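Local structure of diaminobutyrate-pyruvate transaminase and L-2,4-diaminobutyrate decarboxylase (Vibrio parahaemolyticus, 2QMA) at residues K46-Q51 / A95-H100; P110-A115 / Q385-K390; H324-Q329 / D397-Q402. The protein probably binds pyridoxal 5'-phosphate and decarboxylates L-2,4-diaminobutyrate, the part studied being the C-terminal decarboxylase domain of a longer transaminase-decarboxylase chain. All coordinates share one frame; numbering follows the deposited sequence.

Contact 1: residues K46-Q51 / A95-H100; sequences KSVFEQ and AIFTQH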
# COMPACT_ATOMS: atom_id res chain seq x y z
N LYS A 46 7.69 -22.29 10.77
CA LYS A 46 7.35 -23.69 10.67
C LYS A 46 6.86 -24.20 12.03
O LYS A 46 5.79 -24.82 12.13
CB LYS A 46 8.57 -24.47 10.20
CG LYS A 46 8.31 -25.99 10.00
CD LYS A 46 9.45 -26.62 9.27
CE LYS A 46 9.32 -28.13 9.27
NZ LYS A 46 9.95 -28.72 8.06
N SER A 47 7.63 -23.91 13.08
CA SER A 47 7.27 -24.30 14.45
C SER A 47 5.91 -23.75 14.84
O SER A 47 5.10 -24.42 15.48
CB SER A 47 8.31 -23.81 15.46
OG SER A 47 7.92 -24.16 16.78
N VAL A 48 5.66 -22.50 14.44
CA VAL A 48 4.39 -21.84 14.75
C VAL A 48 3.24 -22.61 14.05
O VAL A 48 2.31 -23.07 14.72
CB VAL A 48 4.39 -20.33 14.36
CG1 VAL A 48 3.00 -19.75 14.47
CG2 VAL A 48 5.39 -19.58 15.22
N PHE A 49 3.35 -22.76 12.73
CA PHE A 49 2.30 -23.44 11.94
C PHE A 49 2.04 -24.86 12.48
O PHE A 49 0.89 -25.28 12.58
CB PHE A 49 2.69 -23.48 10.47
CG PHE A 49 2.52 -22.16 9.76
CD1 PHE A 49 1.28 -21.53 9.76
CD2 PHE A 49 3.57 -21.60 9.05
CE1 PHE A 49 1.09 -20.29 9.08
CE2 PHE A 49 3.40 -20.38 8.35
CZ PHE A 49 2.17 -19.73 8.38
N GLU A 50 3.10 -25.55 12.86
CA GLU A 50 2.97 -26.93 13.35
C GLU A 50 2.18 -27.02 14.64
O GLU A 50 1.44 -27.96 14.82
CB GLU A 50 4.34 -27.58 13.52
CG GLU A 50 4.94 -27.99 12.20
CD GLU A 50 6.37 -28.49 12.32
OE1 GLU A 50 6.97 -28.38 13.41
OE2 GLU A 50 6.89 -28.98 11.30
N GLN A 51 2.30 -26.00 15.48
CA GLN A 51 1.66 -26.00 16.80
C GLN A 51 0.27 -25.39 16.76
O GLN A 51 -0.47 -25.46 17.76
CB GLN A 51 2.53 -25.28 17.85
CG GLN A 51 3.75 -26.06 18.31
CD GLN A 51 4.47 -25.42 19.49
OE1 GLN A 51 4.10 -25.64 20.66
NE2 GLN A 51 5.52 -24.65 19.20
N ALA A 95 -2.02 -14.93 16.29
CA ALA A 95 -2.59 -14.31 15.08
C ALA A 95 -3.86 -15.06 14.62
O ALA A 95 -4.24 -16.07 15.19
CB ALA A 95 -1.55 -14.32 13.99
N ILE A 96 -4.50 -14.55 13.57
CA ILE A 96 -5.65 -15.24 13.00
C ILE A 96 -5.12 -16.10 11.85
O ILE A 96 -4.57 -15.56 10.87
CB ILE A 96 -6.72 -14.18 12.48
CG1 ILE A 96 -7.27 -13.26 13.60
CG2 ILE A 96 -7.81 -14.90 11.65
CD1 ILE A 96 -8.25 -13.97 14.64
N PHE A 97 -5.27 -17.42 11.95
CA PHE A 97 -4.74 -18.32 10.94
C PHE A 97 -5.71 -18.65 9.81
O PHE A 97 -6.58 -19.54 9.94
CB PHE A 97 -4.14 -19.57 11.60
CG PHE A 97 -2.89 -19.26 12.36
CD1 PHE A 97 -1.65 -19.33 11.72
CD2 PHE A 97 -2.95 -18.86 13.68
CE1 PHE A 97 -0.47 -19.02 12.40
CE2 PHE A 97 -1.78 -18.53 14.36
CZ PHE A 97 -0.54 -18.60 13.68
N THR A 98 -5.53 -17.93 8.70
CA THR A 98 -6.37 -18.14 7.51
C THR A 98 -6.17 -19.53 6.95
O THR A 98 -7.01 -20.02 6.18
CB THR A 98 -6.02 -17.15 6.37
OG1 THR A 98 -4.67 -17.38 5.92
CG2 THR A 98 -6.25 -15.71 6.79
N GLN A 99 -5.06 -20.18 7.36
CA GLN A 99 -4.73 -21.52 6.87
C GLN A 99 -5.52 -22.59 7.58
O GLN A 99 -5.52 -23.74 7.15
CB GLN A 99 -3.23 -21.83 7.02
CG GLN A 99 -2.33 -21.00 6.13
CD GLN A 99 -1.86 -19.67 6.77
OE1 GLN A 99 -2.26 -19.30 7.90
NE2 GLN A 99 -0.99 -18.98 6.05
N HIS A 100 -6.16 -22.24 8.70
CA HIS A 100 -6.97 -23.19 9.42
C HIS A 100 -8.39 -23.25 8.79
O HIS A 100 -8.98 -22.18 8.52
CB HIS A 100 -7.06 -22.85 10.91
CG HIS A 100 -7.63 -23.99 11.73
ND1 HIS A 100 -8.98 -24.25 11.81
CD2 HIS A 100 -7.01 -24.98 12.42
CE1 HIS A 100 -9.17 -25.34 12.53
NE2 HIS A 100 -8.00 -25.79 12.94

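Contact 2: residues P110-A115 / Q385-K390; sequences PPLMPA and QNVGPK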
# COMPACT_ATOMS: atom_id res chain seq x y z
N PRO A 110 -6.17 -17.30 2.39
CA PRO A 110 -4.96 -18.05 2.74
C PRO A 110 -3.96 -17.89 1.56
O PRO A 110 -4.33 -18.08 0.38
CB PRO A 110 -5.47 -19.50 2.91
CG PRO A 110 -6.70 -19.59 1.99
CD PRO A 110 -7.31 -18.18 2.04
N PRO A 111 -2.73 -17.46 1.86
CA PRO A 111 -1.74 -17.09 0.83
C PRO A 111 -1.17 -18.26 0.03
O PRO A 111 -0.79 -19.29 0.58
CB PRO A 111 -0.64 -16.37 1.63
CG PRO A 111 -0.76 -16.94 3.00
CD PRO A 111 -2.22 -17.26 3.23
N LEU A 112 -1.14 -18.08 -1.29
CA LEU A 112 -0.55 -19.01 -2.19
C LEU A 112 0.95 -19.02 -1.99
O LEU A 112 1.59 -17.99 -1.85
CB LEU A 112 -0.88 -18.64 -3.63
CG LEU A 112 -1.91 -19.46 -4.43
CD1 LEU A 112 -1.73 -19.17 -5.92
CD2 LEU A 112 -1.93 -20.98 -4.15
N MSE A 113 1.52 -20.20 -2.04
CA MSE A 113 2.96 -20.36 -1.87
C MSE A 113 3.80 -19.47 -2.78
O MSE A 113 4.78 -18.88 -2.31
CB MSE A 113 3.36 -21.82 -2.05
CG MSE A 113 4.72 -22.14 -1.45
SE MSE A 113 4.61 -22.11 0.47
CE MSE A 113 3.65 -23.82 0.70
N PRO A 114 3.46 -19.39 -4.08
CA PRO A 114 4.19 -18.50 -4.97
C PRO A 114 4.16 -17.02 -4.59
O PRO A 114 5.15 -16.33 -4.81
CB PRO A 114 3.52 -18.72 -6.34
CG PRO A 114 2.27 -19.43 -6.08
CD PRO A 114 2.49 -20.22 -4.84
N ALA A 115 3.04 -16.56 -4.03
CA ALA A 115 2.99 -15.20 -3.45
C ALA A 115 3.90 -15.06 -2.22
O ALA A 115 4.61 -14.07 -2.11
CB ALA A 115 1.59 -14.81 -3.13
N GLN A 385 3.18 -18.30 -13.53
CA GLN A 385 4.19 -19.24 -14.06
C GLN A 385 4.14 -20.61 -13.40
O GLN A 385 4.49 -21.62 -14.05
CB GLN A 385 5.59 -18.67 -13.91
CG GLN A 385 5.91 -17.51 -14.83
CD GLN A 385 7.30 -17.02 -14.53
OE1 GLN A 385 8.28 -17.69 -14.85
NE2 GLN A 385 7.40 -15.88 -13.84
N ASN A 386 3.72 -20.62 -12.14
CA ASN A 386 3.80 -21.76 -11.23
C ASN A 386 2.45 -22.53 -11.16
O ASN A 386 2.30 -23.60 -11.75
CB ASN A 386 4.26 -21.26 -9.85
CG ASN A 386 4.19 -22.32 -8.75
OD1 ASN A 386 3.78 -22.02 -7.61
ND2 ASN A 386 4.61 -23.56 -9.07
N VAL A 387 1.49 -21.94 -10.48
CA VAL A 387 0.10 -22.44 -10.44
C VAL A 387 -0.59 -22.31 -11.82
O VAL A 387 -1.16 -23.29 -12.33
CB VAL A 387 -0.69 -21.73 -9.31
CG1 VAL A 387 -2.15 -22.17 -9.26
CG2 VAL A 387 0.04 -21.97 -7.95
N GLY A 388 -0.53 -21.11 -12.41
CA GLY A 388 -1.16 -20.83 -13.69
C GLY A 388 -2.66 -20.61 -13.65
O GLY A 388 -3.34 -21.04 -12.72
N PRO A 389 -3.20 -19.94 -14.68
CA PRO A 389 -4.60 -19.46 -14.66
C PRO A 389 -5.62 -20.60 -14.68
O PRO A 389 -6.66 -20.50 -14.01
CB PRO A 389 -4.72 -18.62 -15.92
CG PRO A 389 -3.48 -18.81 -16.70
CD PRO A 389 -2.51 -19.61 -15.94
N LYS A 390 -5.33 -21.66 -15.44
CA LYS A 390 -6.27 -22.78 -15.55
C LYS A 390 -6.48 -23.45 -14.18
O LYS A 390 -7.61 -23.73 -13.81
CB LYS A 390 -5.78 -23.81 -16.57
CG LYS A 390 -6.82 -24.87 -16.94
CD LYS A 390 -8.13 -24.20 -17.32
CE LYS A 390 -9.11 -25.19 -17.95
NZ LYS A 390 -9.57 -26.26 -16.99

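Contact 3: residues H324-Q329 / D397-Q402; sequences HKLFYQ and DHLLAQ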
# COMPACT_ATOMS: atom_id res chain seq x y z
N HIS A 324 -5.41 -10.18 -3.75
CA HIS A 324 -5.29 -10.66 -2.40
C HIS A 324 -6.62 -11.12 -1.85
O HIS A 324 -6.75 -11.33 -0.66
CB HIS A 324 -4.57 -9.66 -1.47
CG HIS A 324 -5.20 -8.31 -1.40
ND1 HIS A 324 -6.47 -8.09 -0.89
CD2 HIS A 324 -4.70 -7.09 -1.71
CE1 HIS A 324 -6.73 -6.79 -0.91
NE2 HIS A 324 -5.68 -6.17 -1.42
N LYS A 325 -7.61 -11.25 -2.73
CA LYS A 325 -8.82 -11.96 -2.36
C LYS A 325 -8.77 -13.37 -3.02
O LYS A 325 -8.00 -14.25 -2.58
CB LYS A 325 -10.09 -11.14 -2.69
CG LYS A 325 -10.30 -9.94 -1.74
CD LYS A 325 -11.42 -9.03 -2.20
CE LYS A 325 -11.91 -8.09 -1.12
NZ LYS A 325 -11.06 -6.93 -0.75
N LEU A 326 -9.55 -13.59 -4.07
CA LEU A 326 -9.73 -14.93 -4.58
C LEU A 326 -8.56 -15.42 -5.44
O LEU A 326 -8.48 -16.60 -5.79
CB LEU A 326 -11.04 -14.96 -5.36
CG LEU A 326 -11.90 -16.20 -5.57
CD1 LEU A 326 -12.08 -17.10 -4.35
CD2 LEU A 326 -13.25 -15.75 -6.23
N PHE A 327 -7.63 -14.53 -5.77
CA PHE A 327 -6.38 -14.98 -6.44
C PHE A 327 -5.29 -15.47 -5.45
O PHE A 327 -4.19 -15.88 -5.86
CB PHE A 327 -5.76 -13.86 -7.27
CG PHE A 327 -6.51 -13.49 -8.54
CD1 PHE A 327 -6.08 -13.95 -9.80
CD2 PHE A 327 -7.58 -12.57 -8.49
CE1 PHE A 327 -6.74 -13.54 -10.98
CE2 PHE A 327 -8.23 -12.18 -9.64
CZ PHE A 327 -7.80 -12.65 -10.90
N TYR A 328 -5.60 -15.40 -4.16
CA TYR A 328 -4.73 -15.92 -3.08
C TYR A 328 -3.36 -15.26 -2.88
O TYR A 328 -2.49 -15.82 -2.21
CB TYR A 328 -4.50 -17.42 -3.31
CG TYR A 328 -5.78 -18.19 -3.49
CD1 TYR A 328 -6.68 -18.34 -2.43
CD2 TYR A 328 -6.05 -18.85 -4.70
CE1 TYR A 328 -7.85 -19.10 -2.56
CE2 TYR A 328 -7.24 -19.63 -4.84
CZ TYR A 328 -8.13 -19.73 -3.77
OH TYR A 328 -9.28 -20.46 -3.89
N GLN A 329 -3.18 -14.07 -3.45
CA GLN A 329 -1.94 -13.33 -3.25
C GLN A 329 -1.91 -12.71 -1.85
O GLN A 329 -2.96 -12.38 -1.29
CB GLN A 329 -1.79 -12.24 -4.35
CG GLN A 329 -1.90 -12.84 -5.78
CD GLN A 329 -0.94 -14.02 -5.99
OE1 GLN A 329 0.26 -13.83 -6.17
NE2 GLN A 329 -1.46 -15.25 -5.95
N ASP A 397 -14.12 -23.11 -9.97
CA ASP A 397 -15.20 -24.07 -10.34
C ASP A 397 -15.56 -24.92 -9.11
O ASP A 397 -16.73 -25.08 -8.76
CB ASP A 397 -14.75 -24.96 -11.50
CG ASP A 397 -14.57 -24.19 -12.82
OD1 ASP A 397 -14.99 -22.99 -12.89
OD2 ASP A 397 -14.04 -24.76 -13.79
N HIS A 398 -14.53 -25.45 -8.47
CA HIS A 398 -14.68 -26.22 -7.22
C HIS A 398 -15.41 -25.47 -6.09
O HIS A 398 -16.33 -26.01 -5.43
CB HIS A 398 -13.31 -26.66 -6.73
CG HIS A 398 -13.36 -27.25 -5.35
ND1 HIS A 398 -12.96 -26.55 -4.23
CD2 HIS A 398 -13.86 -28.42 -4.92
CE1 HIS A 398 -13.15 -27.30 -3.16
NE2 HIS A 398 -13.70 -28.45 -3.55
N LEU A 399 -14.98 -24.23 -5.87
CA LEU A 399 -15.49 -23.43 -4.80
C LEU A 399 -16.96 -23.18 -5.03
O LEU A 399 -17.72 -23.26 -4.09
CB LEU A 399 -14.72 -22.11 -4.68
CG LEU A 399 -13.30 -22.12 -4.09
CD1 LEU A 399 -12.68 -20.73 -4.14
CD2 LEU A 399 -13.33 -22.66 -2.66
N LEU A 400 -17.36 -22.89 -6.28
CA LEU A 400 -18.76 -22.61 -6.58
C LEU A 400 -19.60 -23.86 -6.37
O LEU A 400 -20.71 -23.81 -5.78
CB LEU A 400 -18.94 -22.08 -8.02
CG LEU A 400 -18.85 -20.53 -8.10
CD1 LEU A 400 -17.54 -20.01 -7.57
CD2 LEU A 400 -19.10 -19.98 -9.55
N ALA A 401 -19.07 -25.00 -6.80
CA ALA A 401 -19.80 -26.25 -6.58
C ALA A 401 -19.93 -26.57 -5.10
O ALA A 401 -20.99 -27.03 -4.66
CB ALA A 401 -19.14 -27.43 -7.31
N GLN A 402 -18.83 -26.41 -4.35
CA GLN A 402 -18.82 -26.76 -2.92
C GLN A 402 -19.74 -25.87 -2.11
O GLN A 402 -20.40 -26.32 -1.17
CB GLN A 402 -17.41 -26.66 -2.36
CG GLN A 402 -17.31 -26.94 -0.89
CD GLN A 402 -15.89 -27.16 -0.51
OE1 GLN A 402 -15.14 -26.20 -0.31
NE2 GLN A 402 -15.49 -28.45 -0.40

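Contact 1: residues K46-Q51 / A95-H100
F49 and F97 meet along the CD1-CE1 sides of their rings, with F49 CE1 equally far, 3.9 Å, from F97 CD1 and F97 CE1. F49 CE1 comes in at the edge of the F97 ring, near its plane; relative to the F49 ring the approach is slanted. F49 sits on helix 32-51, and F97 begins a type I turn in the loop after helix 80-92, closed by the bond from H100 N to F97 O at 3.0 Å. V48 adds a second point on the same ring: chi1 of 170° sets its CG1 opposite the backbone N and carries it to F97 CZ at 3.8 Å, the two side chains roughly perpendicular. Q99, its chain bent at chi2 (90°), lays its whole amide against F49 CE1, with OE1 at 3.7 Å near the ring plane and CD and NE2 scarcely farther. The amide and ring planes are 71° apart. Q99 NE2 is bonded to A124 O of the second subunit, consistent with this orientation of the amide. This aromatic side is buried, and F49 also packs on I24 of the second subunit. The other side of the helix is looser: exposed Q51 makes a weak, doubtful bond from NE2 to S47 OG at 3.4 Å, both residues having two deposited conformers. An N-terminal helical region packed against the partner subunit is characteristic of the dimer in the DOPA-decarboxylase-like family of pyridoxal-phosphate enzymes.

Contact 2: residues P110-A115 / Q385-K390
P114 and N386 bring their CA atoms to 7.1 Å, where the first turn of helix 113-125 faces the break between helix 377-386 and helix 389-411. The setting is consistent with the fold type I architecture of pyridoxal-phosphate-dependent decarboxylases, and two helix starts take part in it: L112 is the N-cap of one helix and G388 that of the other. G388 leaves the helical path with a positive phi of 78°, which turns the chain from one helix into the next. P114 and P389 each fall in the first turn of a helix, where a missing backbone N-H costs no helical hydrogen bond. No hydrogen bond crosses between 110-115 and 385-390, and their contact rests on packing alone. N386 has its CG opposite the backbone N (chi1 172°), which carries the amide over to P114. OD1 stands to one side of the mean plane of the proline ring, displaced outward past CG, 3.4 Å from P114 CG and 3.5 Å from each of P114 CB and P114 CD. N386 ND2 bonds to A78 O of the second subunit, consistent with OD1 being the atom turned to the ring. Beside this polar-to-apolar contact lies a hydrocarbon one, deepened by L392 and M395 of helix 389-411, both of which touch V387. L112 also packs on F23 of the second subunit. A single methyl serves both apolar partners: V387 CG2 is 3.9 Å from P114 CG and equally 3.9 Å from L112 CD1.

Contact 3: residues H324-Q329 / D397-Q402
The Y328 ring, whose OH touches L399 CD1 at 3.4 Å, carries the carbonyl oxygen of L326 over one face: L326 O stands 3.4 Å above the plane, displaced to the ring's margin, and is itself hydrogen-bonded to Y396 OH. The same ring meets F23 of the second subunit edge-to-face. The Y328 hydroxyl is hydrogen-bonded to L473 O, so its contact with L399 is van der Waals packing beside a satisfied polar group. L399 reaches across with an extended chain, chi2 of 177° carrying CD1 away from the helix. That methyl meets two residues, since L326 CD1 also lies 3.7 Å from L399 CD1, the two leucines running antiparallel alongside each other and touching by these methyls. The loop 324-329 lies between strands 318-322 and 334-338 of the large mixed sheet, in the pyridoxal-phosphate fold of the decarboxylase domain, and contains K325, the lysine predicted to bear the cofactor; no cofactor is attached here. K325 NZ forms a salt bridge with D322. A type I turn from K325 to Y328 shapes this loop, with Y328 N bonded to K325 O at 3.1 Å. After the turn, Q329 folds back: its NE2 bonds to F327 O at 2.8 Å, nearly straight at 166°, with the donor tilted 34° from the carbonyl plane.

All three contacts are buried, but their centres lie at different depths, about 21, 17 and 12 Å from the centre of the chain for contacts 1, 2 and 3. Contact 1 is an aromatic meeting of the N-terminal helical region with a loop. Contacts 2 and 3 each pair an aliphatic contact with an amide or hydroxyl oxygen resting on hydrocarbon, its group bonded to an outside partner; contact 2 sits just before helix 389-411, contact 3 on it. The second subunit reaches all three. Neighbouring contacts join directly: T98 OG1 packs on P110 CA at 3.3 Å, and L112 N makes a probable hydrogen bond to Y328 O at 2.8 Å. Contact 3 alone contains the predicted cofactor lysine.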